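Local atomic coordinates of envelopment polyprotein (Bovine Schmallenberg virus BH80/Germany/2011, PDB entry 7A56), a protein that includes Gc, the class II membrane fusion glycoprotein through which the virus probably merges its envelope with host-cell membranes during entry. Residues I125-K130 and V294-C299; G137-P142 and S153-S158; D147-F152 and Y176-D181; G265-Y270 and R298-S303. All blocks are in the same frame, centred on the assembly; numbering follows the deposited sequence.

Contact 1 (I125-K130 and V294-C299); sequences IGINAK and VILRRC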
loop_
_atom_site.group_PDB
_atom_site.type_symbol
_atom_site.label_atom_id
_atom_site.label_comp_id
_atom_site.label_asym_id
_atom_site.label_seq_id
_atom_site.Cartn_x
_atom_site.Cartn_y
_atom_site.Cartn_z
ATOM N N ILE A 125 -22.030 -5.618 28.001
ATOM C CA ILE A 125 -23.308 -5.369 28.652
ATOM C C ILE A 125 -23.544 -6.268 29.843
ATOM O O ILE A 125 -24.621 -6.203 30.438
ATOM C CB ILE A 125 -24.459 -5.531 27.661
ATOM C CG1 ILE A 125 -24.525 -6.983 27.160
ATOM C CG2 ILE A 125 -24.179 -4.567 26.490
ATOM C CD1 ILE A 125 -25.772 -7.275 26.399
ATOM N N GLY A 126 -22.608 -7.148 30.159
ATOM C CA GLY A 126 -22.805 -8.034 31.301
ATOM C C GLY A 126 -21.613 -8.947 31.399
ATOM O O GLY A 126 -20.741 -8.929 30.544
ATOM N N ILE A 127 -21.564 -9.726 32.498
ATOM C CA ILE A 127 -20.475 -10.684 32.708
ATOM C C ILE A 127 -21.071 -12.022 33.086
ATOM O O ILE A 127 -21.757 -12.125 34.117
ATOM C CB ILE A 127 -19.503 -10.241 33.834
ATOM C CG1 ILE A 127 -18.986 -8.821 33.546
ATOM C CG2 ILE A 127 -18.386 -11.275 34.003
ATOM C CD1 ILE A 127 -18.057 -8.240 34.659
ATOM N N ASN A 128 -20.741 -13.068 32.329
ATOM C CA ASN A 128 -20.969 -14.431 32.814
ATOM C C ASN A 128 -19.850 -14.794 33.781
ATOM O O ASN A 128 -18.677 -14.639 33.443
ATOM C CB ASN A 128 -20.963 -15.446 31.682
ATOM C CG ASN A 128 -22.243 -15.428 30.861
ATOM O OD1 ASN A 128 -23.336 -15.559 31.385
ATOM N ND2 ASN A 128 -22.098 -15.305 29.573
ATOM N N ALA A 129 -20.204 -15.296 34.969
ATOM C CA ALA A 129 -19.218 -15.535 36.033
ATOM C C ALA A 129 -19.513 -16.840 36.784
ATOM O O ALA A 129 -20.664 -17.262 36.924
ATOM C CB ALA A 129 -19.165 -14.375 37.078
ATOM N N LYS A 130 -18.449 -17.480 37.252
ATOM C CA LYS A 130 -18.552 -18.561 38.223
ATOM C C LYS A 130 -17.582 -18.279 39.362
ATOM O O LYS A 130 -16.547 -17.658 39.147
ATOM C CB LYS A 130 -18.233 -19.923 37.612
ATOM C CG LYS A 130 -18.870 -20.121 36.241
ATOM C CD LYS A 130 -19.050 -21.595 36.005
ATOM C CE LYS A 130 -19.555 -21.910 34.603
ATOM N NZ LYS A 130 -19.428 -23.384 34.424
ATOM N N VAL A 294 -18.790 -11.855 45.927
ATOM C CA VAL A 294 -17.831 -11.497 44.893
ATOM C C VAL A 294 -18.273 -10.189 44.262
ATOM O O VAL A 294 -19.442 -10.047 43.883
ATOM C CB VAL A 294 -17.741 -12.625 43.855
ATOM C CG1 VAL A 294 -16.978 -12.197 42.615
ATOM C CG2 VAL A 294 -17.076 -13.861 44.514
ATOM N N ILE A 295 -17.365 -9.209 44.203
ATOM C CA ILE A 295 -17.641 -7.944 43.517
ATOM C C ILE A 295 -16.816 -7.956 42.249
ATOM O O ILE A 295 -15.588 -8.055 42.305
ATOM C CB ILE A 295 -17.327 -6.717 44.389
ATOM C CG1 ILE A 295 -17.751 -6.941 45.873
ATOM C CG2 ILE A 295 -17.935 -5.397 43.716
ATOM C CD1 ILE A 295 -19.188 -6.751 46.141
ATOM N N LEU A 296 -17.480 -7.957 41.081
ATOM C CA LEU A 296 -16.799 -8.101 39.814
ATOM C C LEU A 296 -17.213 -6.889 38.975
ATOM O O LEU A 296 -18.372 -6.790 38.571
ATOM C CB LEU A 296 -17.188 -9.426 39.166
ATOM C CG LEU A 296 -16.243 -10.016 38.147
ATOM C CD1 LEU A 296 -14.963 -10.411 38.897
ATOM C CD2 LEU A 296 -16.939 -11.237 37.601
ATOM N N ARG A 297 -16.306 -5.918 38.824
ATOM C CA ARG A 297 -16.665 -4.679 38.142
ATOM C C ARG A 297 -16.212 -4.674 36.695
ATOM O O ARG A 297 -16.620 -3.779 35.939
ATOM C CB ARG A 297 -16.060 -3.460 38.844
ATOM C CG ARG A 297 -16.614 -3.196 40.257
ATOM C CD ARG A 297 -15.587 -2.374 41.092
ATOM N NE ARG A 297 -16.122 -2.222 42.462
ATOM C CZ ARG A 297 -16.939 -1.239 42.883
ATOM N NH1 ARG A 297 -17.309 -0.243 42.077
ATOM N NH2 ARG A 297 -17.396 -1.253 44.135
ATOM N N ARG A 298 -15.376 -5.627 36.304
ATOM C CA ARG A 298 -14.989 -5.738 34.908
ATOM C C ARG A 298 -14.368 -7.112 34.754
ATOM O O ARG A 298 -13.740 -7.605 35.680
ATOM C CB ARG A 298 -14.006 -4.629 34.470
ATOM C CG ARG A 298 -13.848 -4.481 32.943
ATOM C CD ARG A 298 -13.014 -3.247 32.603
ATOM N NE ARG A 298 -11.618 -3.481 32.943
ATOM C CZ ARG A 298 -10.753 -2.537 33.324
ATOM N NH1 ARG A 298 -11.153 -1.263 33.402
ATOM N NH2 ARG A 298 -9.506 -2.881 33.672
ATOM N N CYS A 299 -14.599 -7.748 33.602
ATOM C CA CYS A 299 -13.925 -9.012 33.315
ATOM C C CYS A 299 -12.817 -8.800 32.301
ATOM O O CYS A 299 -11.631 -8.653 32.658
ATOM C CB CYS A 299 -14.935 -10.079 32.822
ATOM S SG CYS A 299 -14.156 -11.712 32.550
#
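Ile127 and Cys299 mark the nearest approach of the two backbones, with their CA atoms 6.8 Å apart, a spacing bridged by side chains rather than by strand pairing. Residues 125-130 form part of a long strand, interrupted here by a classic beta bulge where Ile125 and Gly126 both face Ile182. Residues 294-296 belong to a short strand, and the chain turns a corner at Arg297. Ile127 carries the contact with two branches. Its CG2 lies 3.8 Å from Cys299 CB and 3.9 Å from Leu296 CD2. CD1, anti to CA (chi2 177°), reaches on to the peptide joining Arg298 and Cys299, 3.6 Å from Cys299 N. The side chains of Ile127 and Leu296 cross obliquely, and the same Leu296 methyl, CD2, touches Ala129 CB at 3.9 Å, so one methyl serves both inward-facing residues of the long strand. Leu296 also leans on Phe152 and Phe282. Arg297 turns the other way, hydrogen bonding to Pro140 of a neighbouring subunit. The motif is apolar packing of the antiparallel pair 281-285/293-296 and its following loop against the long strand, with the Cys179-Cys299 disulfide tying that loop to the neighbouring strand 172-183.

Contact 2 (G137-P142 and S153-S158); sequences GKCPSP and SKERSS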
loop_
_atom_site.group_PDB
_atom_site.type_symbol
_atom_site.label_atom_id
_atom_site.label_comp_id
_atom_site.label_asym_id
_atom_site.label_seq_id
_atom_site.Cartn_x
_atom_site.Cartn_y
_atom_site.Cartn_z
ATOM N N GLY A 137 -6.525 -24.094 53.084
ATOM C CA GLY A 137 -5.678 -24.415 51.953
ATOM C C GLY A 137 -5.441 -23.213 51.073
ATOM O O GLY A 137 -6.034 -22.143 51.238
ATOM N N LYS A 138 -4.553 -23.394 50.101
ATOM C CA LYS A 138 -4.237 -22.320 49.185
ATOM C C LYS A 138 -5.068 -22.461 47.907
ATOM O O LYS A 138 -5.762 -23.460 47.692
ATOM C CB LYS A 138 -2.735 -22.306 48.878
ATOM C CG LYS A 138 -2.314 -23.450 48.021
ATOM C CD LYS A 138 -0.983 -24.041 48.445
ATOM C CE LYS A 138 0.146 -23.063 48.319
ATOM N NZ LYS A 138 0.663 -22.946 46.908
ATOM N N CYS A 139 -5.045 -21.404 47.106
ATOM C CA CYS A 139 -5.807 -21.390 45.855
ATOM C C CYS A 139 -5.359 -22.564 44.987
ATOM O O CYS A 139 -4.169 -22.887 44.964
ATOM C CB CYS A 139 -5.584 -20.070 45.144
ATOM S SG CYS A 139 -6.333 -18.643 45.953
ATOM N N PRO A 140 -6.282 -23.255 44.308
ATOM C CA PRO A 140 -5.879 -24.366 43.421
ATOM C C PRO A 140 -5.063 -23.861 42.227
ATOM O O PRO A 140 -5.145 -22.690 41.853
ATOM C CB PRO A 140 -7.220 -24.957 42.968
ATOM C CG PRO A 140 -8.179 -23.757 42.997
ATOM C CD PRO A 140 -7.740 -23.035 44.290
ATOM N N SER A 141 -4.188 -24.737 41.716
ATOM C CA SER A 141 -3.348 -24.480 40.505
ATOM C C SER A 141 -3.696 -25.530 39.462
ATOM O O SER A 141 -3.532 -26.717 39.718
ATOM C CB SER A 141 -1.832 -24.573 40.773
ATOM O OG SER A 141 -1.410 -23.844 41.909
ATOM N N PRO A 142 -4.239 -25.117 38.334
ATOM C CA PRO A 142 -4.629 -23.745 38.034
ATOM C C PRO A 142 -5.970 -23.440 38.685
ATOM O O PRO A 142 -6.605 -24.350 39.219
ATOM C CB PRO A 142 -4.792 -23.773 36.526
ATOM C CG PRO A 142 -5.418 -25.147 36.325
ATOM C CD PRO A 142 -4.650 -26.034 37.254
ATOM N N SER A 153 -8.544 -14.700 41.549
ATOM C CA SER A 153 -8.482 -15.399 42.851
ATOM C C SER A 153 -7.848 -14.481 43.892
ATOM O O SER A 153 -7.082 -13.562 43.562
ATOM C CB SER A 153 -7.697 -16.714 42.780
ATOM O OG SER A 153 -6.344 -16.470 42.386
ATOM N N LYS A 154 -8.129 -14.787 45.164
ATOM C CA LYS A 154 -7.433 -14.159 46.280
ATOM C C LYS A 154 -7.147 -15.214 47.340
ATOM O O LYS A 154 -8.061 -15.941 47.762
ATOM C CB LYS A 154 -8.255 -13.020 46.894
ATOM C CG LYS A 154 -8.098 -11.674 46.137
ATOM C CD LYS A 154 -8.878 -10.519 46.760
ATOM C CE LYS A 154 -8.703 -9.217 45.928
ATOM N NZ LYS A 154 -7.373 -8.586 46.156
ATOM N N GLU A 155 -5.864 -15.316 47.719
ATOM C CA GLU A 155 -5.409 -16.146 48.821
ATOM C C GLU A 155 -5.820 -15.486 50.138
ATOM O O GLU A 155 -6.183 -14.297 50.176
ATOM C CB GLU A 155 -3.879 -16.279 48.838
ATOM C CG GLU A 155 -3.202 -16.785 47.578
ATOM C CD GLU A 155 -3.356 -18.260 47.332
ATOM O OE1 GLU A 155 -3.811 -18.980 48.239
ATOM O OE2 GLU A 155 -2.957 -18.728 46.215
ATOM N N ARG A 156 -5.735 -16.268 51.195
ATOM C CA ARG A 156 -5.884 -15.765 52.573
ATOM C C ARG A 156 -7.271 -15.145 52.791
ATOM O O ARG A 156 -7.424 -14.167 53.525
ATOM C CB ARG A 156 -4.784 -14.728 52.889
ATOM C CG ARG A 156 -3.335 -15.225 52.717
ATOM C CD ARG A 156 -2.345 -14.044 52.551
ATOM N NE ARG A 156 -2.509 -13.374 51.229
ATOM C CZ ARG A 156 -3.004 -12.140 51.099
ATOM N NH1 ARG A 156 -3.357 -11.451 52.190
ATOM N NH2 ARG A 156 -3.143 -11.595 49.914
ATOM N N SER A 157 -8.313 -15.724 52.180
ATOM C CA SER A 157 -9.613 -15.069 52.267
ATOM C C SER A 157 -10.385 -15.382 53.572
ATOM O O SER A 157 -11.236 -14.560 53.994
ATOM C CB SER A 157 -10.433 -15.434 51.028
ATOM O OG SER A 157 -10.350 -16.838 50.814
ATOM N N SER A 158 -10.072 -16.485 54.269
ATOM C CA SER A 158 -10.726 -16.815 55.532
ATOM C C SER A 158 -10.099 -15.986 56.662
ATOM O O SER A 158 -8.876 -16.003 56.843
ATOM C CB SER A 158 -10.577 -18.311 55.854
ATOM O OG SER A 158 -11.256 -19.096 54.877
HETATM O O HOH W 1 -2.191 -21.173 45.386
#
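Cys139 and Glu155 stand where the loop 137-142 comes closest to the chain at 153-158, their CA atoms 6.0 Å apart as the strand turns its corner at Glu155 and Arg156. This is a disulfide-anchored loop laid against a strand: Cys139 is bonded to Cys174, and a buried carboxylate secures its backbone. Cys139 N donates to Glu155 OE1 at 2.9 Å with an angle of 164°, meeting the oxygen on its syn side and 26° out of the carboxylate plane. The Glu155 side chain bends at chi2 (-75°), which swings CD back toward the loop. The carboxylate therefore lies closely on the cysteine: Glu155 CD is 3.3 Å from Cys139 SG, and Glu155 OE2 is 3.1 Å from Cys139 CB. On the other flank of the sulfur, Ser153 CB approaches Cys139 SG at 4.0 Å. Lys138 brings its CB near OE1, while its amino group stays apart from the acid, where its charge might still favour the ionised form. A neighbouring subunit adds Asp283, which accepts a hydrogen bond from Glu155 N and forms a salt bridge with Arg156. A single water completes the grip, donating to Cys139 O and to Glu155 OE2, each at 2.7 Å.

Contact 3 (D147-F152 and Y176-D181); sequences DGWVTF and YGSCQD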
loop_
_atom_site.group_PDB
_atom_site.type_symbol
_atom_site.label_atom_id
_atom_site.label_comp_id
_atom_site.label_asym_id
_atom_site.label_seq_id
_atom_site.Cartn_x
_atom_site.Cartn_y
_atom_site.Cartn_z
ATOM N N ASP A 147 -12.575 -22.919 28.724
ATOM C CA ASP A 147 -11.793 -22.269 27.690
ATOM C C ASP A 147 -12.388 -20.923 27.321
ATOM O O ASP A 147 -13.604 -20.784 27.153
ATOM C CB ASP A 147 -11.738 -23.154 26.451
ATOM C CG ASP A 147 -10.627 -24.178 26.531
ATOM O OD1 ASP A 147 -10.334 -24.646 27.665
ATOM O OD2 ASP A 147 -10.042 -24.494 25.463
ATOM N N GLY A 148 -11.527 -19.924 27.200
ATOM C CA GLY A 148 -11.955 -18.587 26.850
ATOM C C GLY A 148 -12.368 -17.719 28.029
ATOM O O GLY A 148 -12.577 -16.521 27.851
ATOM N N TRP A 149 -12.500 -18.289 29.206
ATOM C CA TRP A 149 -12.821 -17.548 30.421
ATOM C C TRP A 149 -11.524 -17.121 31.096
ATOM O O TRP A 149 -10.542 -17.876 31.087
ATOM C CB TRP A 149 -13.638 -18.440 31.351
ATOM C CG TRP A 149 -14.991 -18.723 30.825
ATOM C CD1 TRP A 149 -15.316 -19.165 29.551
ATOM C CD2 TRP A 149 -16.226 -18.596 31.531
ATOM N NE1 TRP A 149 -16.680 -19.345 29.445
ATOM C CE2 TRP A 149 -17.264 -18.977 30.634
ATOM C CE3 TRP A 149 -16.568 -18.176 32.835
ATOM C CZ2 TRP A 149 -18.608 -18.959 30.998
ATOM C CZ3 TRP A 149 -17.909 -18.154 33.189
ATOM C CH2 TRP A 149 -18.921 -18.555 32.256
ATOM N N VAL A 150 -11.501 -15.906 31.679
ATOM C CA VAL A 150 -10.294 -15.470 32.381
ATOM C C VAL A 150 -10.545 -15.747 33.870
ATOM O O VAL A 150 -11.689 -15.855 34.325
ATOM C CB VAL A 150 -9.874 -14.001 32.134
ATOM C CG1 VAL A 150 -9.464 -13.788 30.629
ATOM C CG2 VAL A 150 -11.004 -13.044 32.449
ATOM N N THR A 151 -9.469 -15.938 34.629
ATOM C CA THR A 151 -9.635 -16.323 36.045
ATOM C C THR A 151 -9.317 -15.180 36.999
ATOM O O THR A 151 -8.682 -14.181 36.658
ATOM C CB THR A 151 -8.747 -17.517 36.388
ATOM O OG1 THR A 151 -7.402 -17.180 36.060
ATOM C CG2 THR A 151 -9.135 -18.758 35.564
ATOM N N PHE A 152 -9.759 -15.360 38.255
ATOM C CA PHE A 152 -9.387 -14.419 39.293
ATOM C C PHE A 152 -9.352 -15.183 40.610
ATOM O O PHE A 152 -10.034 -16.197 40.764
ATOM C CB PHE A 152 -10.371 -13.241 39.429
ATOM C CG PHE A 152 -11.838 -13.653 39.438
ATOM C CD1 PHE A 152 -12.462 -14.050 40.628
ATOM C CD2 PHE A 152 -12.593 -13.591 38.251
ATOM C CE1 PHE A 152 -13.782 -14.432 40.648
ATOM C CE2 PHE A 152 -13.942 -13.962 38.256
ATOM C CZ PHE A 152 -14.533 -14.398 39.482
ATOM N N TYR A 176 -12.063 -17.874 44.537
ATOM C CA TYR A 176 -11.611 -17.818 43.135
ATOM C C TYR A 176 -12.793 -17.934 42.180
ATOM O O TYR A 176 -13.908 -18.287 42.572
ATOM C CB TYR A 176 -10.575 -18.940 42.848
ATOM C CG TYR A 176 -11.073 -20.341 43.075
ATOM C CD1 TYR A 176 -10.944 -20.964 44.327
ATOM C CD2 TYR A 176 -11.651 -21.070 42.038
ATOM C CE1 TYR A 176 -11.403 -22.264 44.527
ATOM C CE2 TYR A 176 -12.116 -22.366 42.237
ATOM C CZ TYR A 176 -11.985 -22.952 43.465
ATOM O OH TYR A 176 -12.447 -24.235 43.611
ATOM N N GLY A 177 -12.543 -17.628 40.914
ATOM C CA GLY A 177 -13.541 -17.917 39.914
ATOM C C GLY A 177 -13.030 -17.601 38.520
ATOM O O GLY A 177 -11.818 -17.503 38.280
ATOM N N SER A 178 -13.992 -17.468 37.603
ATOM C CA SER A 178 -13.687 -17.167 36.197
ATOM C C SER A 178 -14.829 -16.348 35.606
ATOM O O SER A 178 -15.947 -16.314 36.148
ATOM C CB SER A 178 -13.459 -18.450 35.393
ATOM O OG SER A 178 -14.510 -19.366 35.622
ATOM N N CYS A 179 -14.576 -15.741 34.436
ATOM C CA CYS A 179 -15.614 -14.896 33.875
ATOM C C CYS A 179 -15.371 -14.714 32.377
ATOM O O CYS A 179 -14.263 -14.914 31.896
ATOM C CB CYS A 179 -15.655 -13.526 34.584
ATOM S SG CYS A 179 -14.135 -12.537 34.514
ATOM N N GLN A 180 -16.417 -14.285 31.669
ATOM C CA GLN A 180 -16.320 -13.925 30.248
ATOM C C GLN A 180 -17.344 -12.821 29.994
ATOM O O GLN A 180 -18.454 -12.888 30.544
ATOM C CB GLN A 180 -16.587 -15.175 29.406
ATOM C CG GLN A 180 -16.297 -15.078 27.909
ATOM C CD GLN A 180 -16.560 -16.418 27.285
ATOM O OE1 GLN A 180 -17.691 -16.884 27.292
ATOM N NE2 GLN A 180 -15.500 -17.079 26.805
ATOM N N ASP A 181 -16.946 -11.776 29.249
ATOM C CA ASP A 181 -17.884 -10.701 28.892
ATOM C C ASP A 181 -19.083 -11.217 28.107
ATOM O O ASP A 181 -19.014 -12.232 27.394
ATOM C CB ASP A 181 -17.223 -9.635 28.027
ATOM C CG ASP A 181 -16.313 -8.699 28.814
ATOM O OD1 ASP A 181 -15.958 -9.025 29.989
ATOM O OD2 ASP A 181 -15.911 -7.652 28.212
#
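Val150 and Cys179 exchange two backbone hydrogen bonds, Val150 N to Cys179 O and Cys179 N to Val150 O, both 2.9 Å; Phe152 and Gly177 exchange a second pair, in which Phe152 N lies above the Gly177 carbonyl plane. Between these antiparallel hydrogen-bonded pairs sits the non-hydrogen-bonded pair Thr151-Ser178, whose CA atoms come within 4.1 Å. Side chains then fold across the strands. Phe152, its CG held between backbone N and carbonyl carbon (chi1 46°), lays its ring over the bare backbone of Gly177, with Gly177 CA 4.0 Å from the Phe152 ring centroid, while Cys179 SG stands at the ring edge. At the other end Gln180 CB sits almost squarely over the five-membered ring of Trp149, 3.9 Å from its centroid and only 4° off the normal. The two side chains cross at about a right angle, and Gln180 NE2 gives a weak hydrogen bond to Gly148 O at 3.2 Å. Further out, strand 98-134 pairs with 176-181 through Asn128, Lys130 and Glu132. Phe282 and Leu296 press on Phe152, and Cys299 bonds to the Cys179 sulfur. Backbone bonds thus set the pairing and CH-pi contacts add side-chain cover, with Gly177, lacking a side chain, letting the aromatic ring lie directly on the strand.

Contact 4 (G265-Y270 and R298-S303); sequences GSVQLY and RCFDNS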
loop_
_atom_site.group_PDB
_atom_site.type_symbol
_atom_site.label_atom_id
_atom_site.label_comp_id
_atom_site.label_asym_id
_atom_site.label_seq_id
_atom_site.Cartn_x
_atom_site.Cartn_y
_atom_site.Cartn_z
ATOM N N GLY A 265 -12.425 -4.104 18.412
ATOM C CA GLY A 265 -12.462 -5.559 18.285
ATOM C C GLY A 265 -11.589 -6.344 19.274
ATOM O O GLY A 265 -11.145 -7.462 18.950
ATOM N N SER A 266 -11.287 -5.781 20.453
ATOM C CA SER A 266 -10.549 -6.522 21.486
ATOM C C SER A 266 -11.394 -7.590 22.167
ATOM O O SER A 266 -10.847 -8.444 22.902
ATOM C CB SER A 266 -9.971 -5.555 22.542
ATOM O OG SER A 266 -11.014 -4.910 23.269
ATOM N N VAL A 267 -12.709 -7.577 21.981
ATOM C CA VAL A 267 -13.562 -8.668 22.448
ATOM C C VAL A 267 -14.288 -9.224 21.238
ATOM O O VAL A 267 -14.929 -8.453 20.497
ATOM C CB VAL A 267 -14.576 -8.217 23.508
ATOM C CG1 VAL A 267 -15.429 -9.418 23.952
ATOM C CG2 VAL A 267 -13.808 -7.684 24.762
ATOM N N GLN A 268 -14.191 -10.541 21.027
ATOM C CA GLN A 268 -14.530 -11.096 19.702
ATOM C C GLN A 268 -15.464 -12.280 19.886
ATOM O O GLN A 268 -15.097 -13.270 20.522
ATOM C CB GLN A 268 -13.283 -11.527 18.923
ATOM C CG GLN A 268 -12.249 -10.423 18.782
ATOM C CD GLN A 268 -10.903 -10.916 18.270
ATOM O OE1 GLN A 268 -10.647 -12.107 18.112
ATOM N NE2 GLN A 268 -10.063 -9.985 17.947
ATOM N N LEU A 269 -16.672 -12.166 19.337
ATOM C CA LEU A 269 -17.667 -13.230 19.349
ATOM C C LEU A 269 -17.653 -13.914 17.998
ATOM O O LEU A 269 -17.925 -13.270 16.973
ATOM C CB LEU A 269 -19.056 -12.667 19.636
ATOM C CG LEU A 269 -20.211 -13.675 19.600
ATOM C CD1 LEU A 269 -20.155 -14.513 20.822
ATOM C CD2 LEU A 269 -21.543 -12.917 19.548
ATOM N N TYR A 270 -17.338 -15.208 17.988
ATOM C CA TYR A 270 -17.317 -15.958 16.741
ATOM C C TYR A 270 -17.872 -17.354 17.002
ATOM O O TYR A 270 -18.385 -17.657 18.087
ATOM C CB TYR A 270 -15.911 -15.972 16.121
ATOM C CG TYR A 270 -14.914 -16.898 16.782
ATOM C CD1 TYR A 270 -14.663 -16.835 18.142
ATOM C CD2 TYR A 270 -14.205 -17.828 16.027
ATOM C CE1 TYR A 270 -13.747 -17.675 18.731
ATOM C CE2 TYR A 270 -13.288 -18.676 16.610
ATOM C CZ TYR A 270 -13.065 -18.595 17.953
ATOM O OH TYR A 270 -12.151 -19.448 18.516
ATOM N N ARG A 298 -15.376 -5.627 36.304
ATOM C CA ARG A 298 -14.989 -5.738 34.908
ATOM C C ARG A 298 -14.368 -7.112 34.754
ATOM O O ARG A 298 -13.740 -7.605 35.680
ATOM C CB ARG A 298 -14.006 -4.629 34.470
ATOM C CG ARG A 298 -13.848 -4.481 32.943
ATOM C CD ARG A 298 -13.014 -3.247 32.603
ATOM N NE ARG A 298 -11.618 -3.481 32.943
ATOM C CZ ARG A 298 -10.753 -2.537 33.324
ATOM N NH1 ARG A 298 -11.153 -1.263 33.402
ATOM N NH2 ARG A 298 -9.506 -2.881 33.672
ATOM N N CYS A 299 -14.599 -7.748 33.602
ATOM C CA CYS A 299 -13.925 -9.012 33.315
ATOM C C CYS A 299 -12.817 -8.800 32.301
ATOM O O CYS A 299 -11.631 -8.653 32.658
ATOM C CB CYS A 299 -14.935 -10.079 32.822
ATOM S SG CYS A 299 -14.156 -11.712 32.550
ATOM N N PHE A 300 -13.182 -8.773 31.002
ATOM C CA PHE A 300 -12.197 -8.421 30.004
ATOM C C PHE A 300 -12.013 -6.906 29.967
ATOM O O PHE A 300 -12.908 -6.154 30.339
ATOM C CB PHE A 300 -12.655 -8.820 28.577
ATOM C CG PHE A 300 -12.926 -10.319 28.346
ATOM C CD1 PHE A 300 -12.160 -11.307 28.954
ATOM C CD2 PHE A 300 -13.886 -10.711 27.405
ATOM C CE1 PHE A 300 -12.395 -12.676 28.695
ATOM C CE2 PHE A 300 -14.136 -12.085 27.155
ATOM C CZ PHE A 300 -13.380 -13.057 27.771
ATOM N N ASP A 301 -10.903 -6.462 29.363
ATOM C CA ASP A 301 -10.849 -5.126 28.775
ATOM C C ASP A 301 -11.634 -5.111 27.464
ATOM O O ASP A 301 -11.604 -6.083 26.714
ATOM C CB ASP A 301 -9.409 -4.710 28.453
ATOM C CG ASP A 301 -8.524 -4.586 29.709
ATOM O OD1 ASP A 301 -8.895 -3.798 30.598
ATOM O OD2 ASP A 301 -7.445 -5.229 29.755
ATOM N N ASN A 302 -12.353 -4.020 27.182
ATOM C CA ASN A 302 -13.098 -3.926 25.911
ATOM C C ASN A 302 -12.914 -2.522 25.372
ATOM O O ASN A 302 -13.301 -1.556 26.022
ATOM C CB ASN A 302 -14.598 -4.228 26.058
ATOM C CG ASN A 302 -15.336 -4.350 24.683
ATOM O OD1 ASN A 302 -14.776 -4.005 23.606
ATOM N ND2 ASN A 302 -16.553 -4.878 24.714
ATOM N N SER A 303 -12.349 -2.407 24.191
ATOM C CA SER A 303 -12.065 -1.099 23.608
ATOM C C SER A 303 -13.018 -0.768 22.453
ATOM O O SER A 303 -12.620 -0.155 21.467
ATOM C CB SER A 303 -10.594 -1.038 23.173
ATOM O OG SER A 303 -10.255 0.298 22.807
HETATM O O HOH W 2 -14.224 -4.341 20.961
HETATM O O HOH W 3 -10.072 -7.982 25.488
#
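Val267 points its two methyls at different parts of the chain 300-302. CG1, anti to the backbone N (chi1 -180°), approaches Phe300 CD2 at 4.0 Å, obliquely to that ring. CG2 lies 3.4 Å from Asp301 O and 3.7 Å from Asn302 CG. The valine and asparagine side chains cross at about a right angle. Alongside, Ser266 OG, set between the backbone N and the carbonyl carbon (chi1 65°), accepts a hydrogen bond of 3.0 Å from Ser303 N. Two waters add to this direct bond. One donates to Asn302 OD1 at 2.7 Å and weakly accepts from Gly265 N, and the other lies between Ser266 O and Asp301 O. From the start of strand 268-270, Gln268 NE2 reaches back to Gly265 O at 2.9 Å, with the donor nearly along the C=O axis (175°). The carboxamide nitrogen of Asn302 is held elsewhere, by Thr124 and Gly122. The contact joins two loops within the beta framework: Val267 leads into strand 268-270, which pairs with 273-275, and packs on Asp181 and Ile183 of strand 172-183, while Ser303 OG bonds to Ser306 in the short helix 305-308.

In the fold
Contact 3 supplies the framework, a true strand pair, and the others attach to it. One segment of contact 1, 125-130, lies on the strand next to 172-183, but this contact is at the surface, where methyl packing replaces backbone pairing. The Cys179-Cys299 disulfide links contacts 1, 3 and 4, and Asp181 takes the backbone NH of Phe300 from contact 4. Contacts 2 and 3, both partly buried, use strand 150-158 and meet where Tyr176 packs on Ser153 and Pro140. Contact 2, farthest from the chain's centre and beside another subunit, depends on a carboxylate and a water. Contact 4 is the buried one, mixing a valine with a serine bond and waters between loops that lack regular strand pairing with each other.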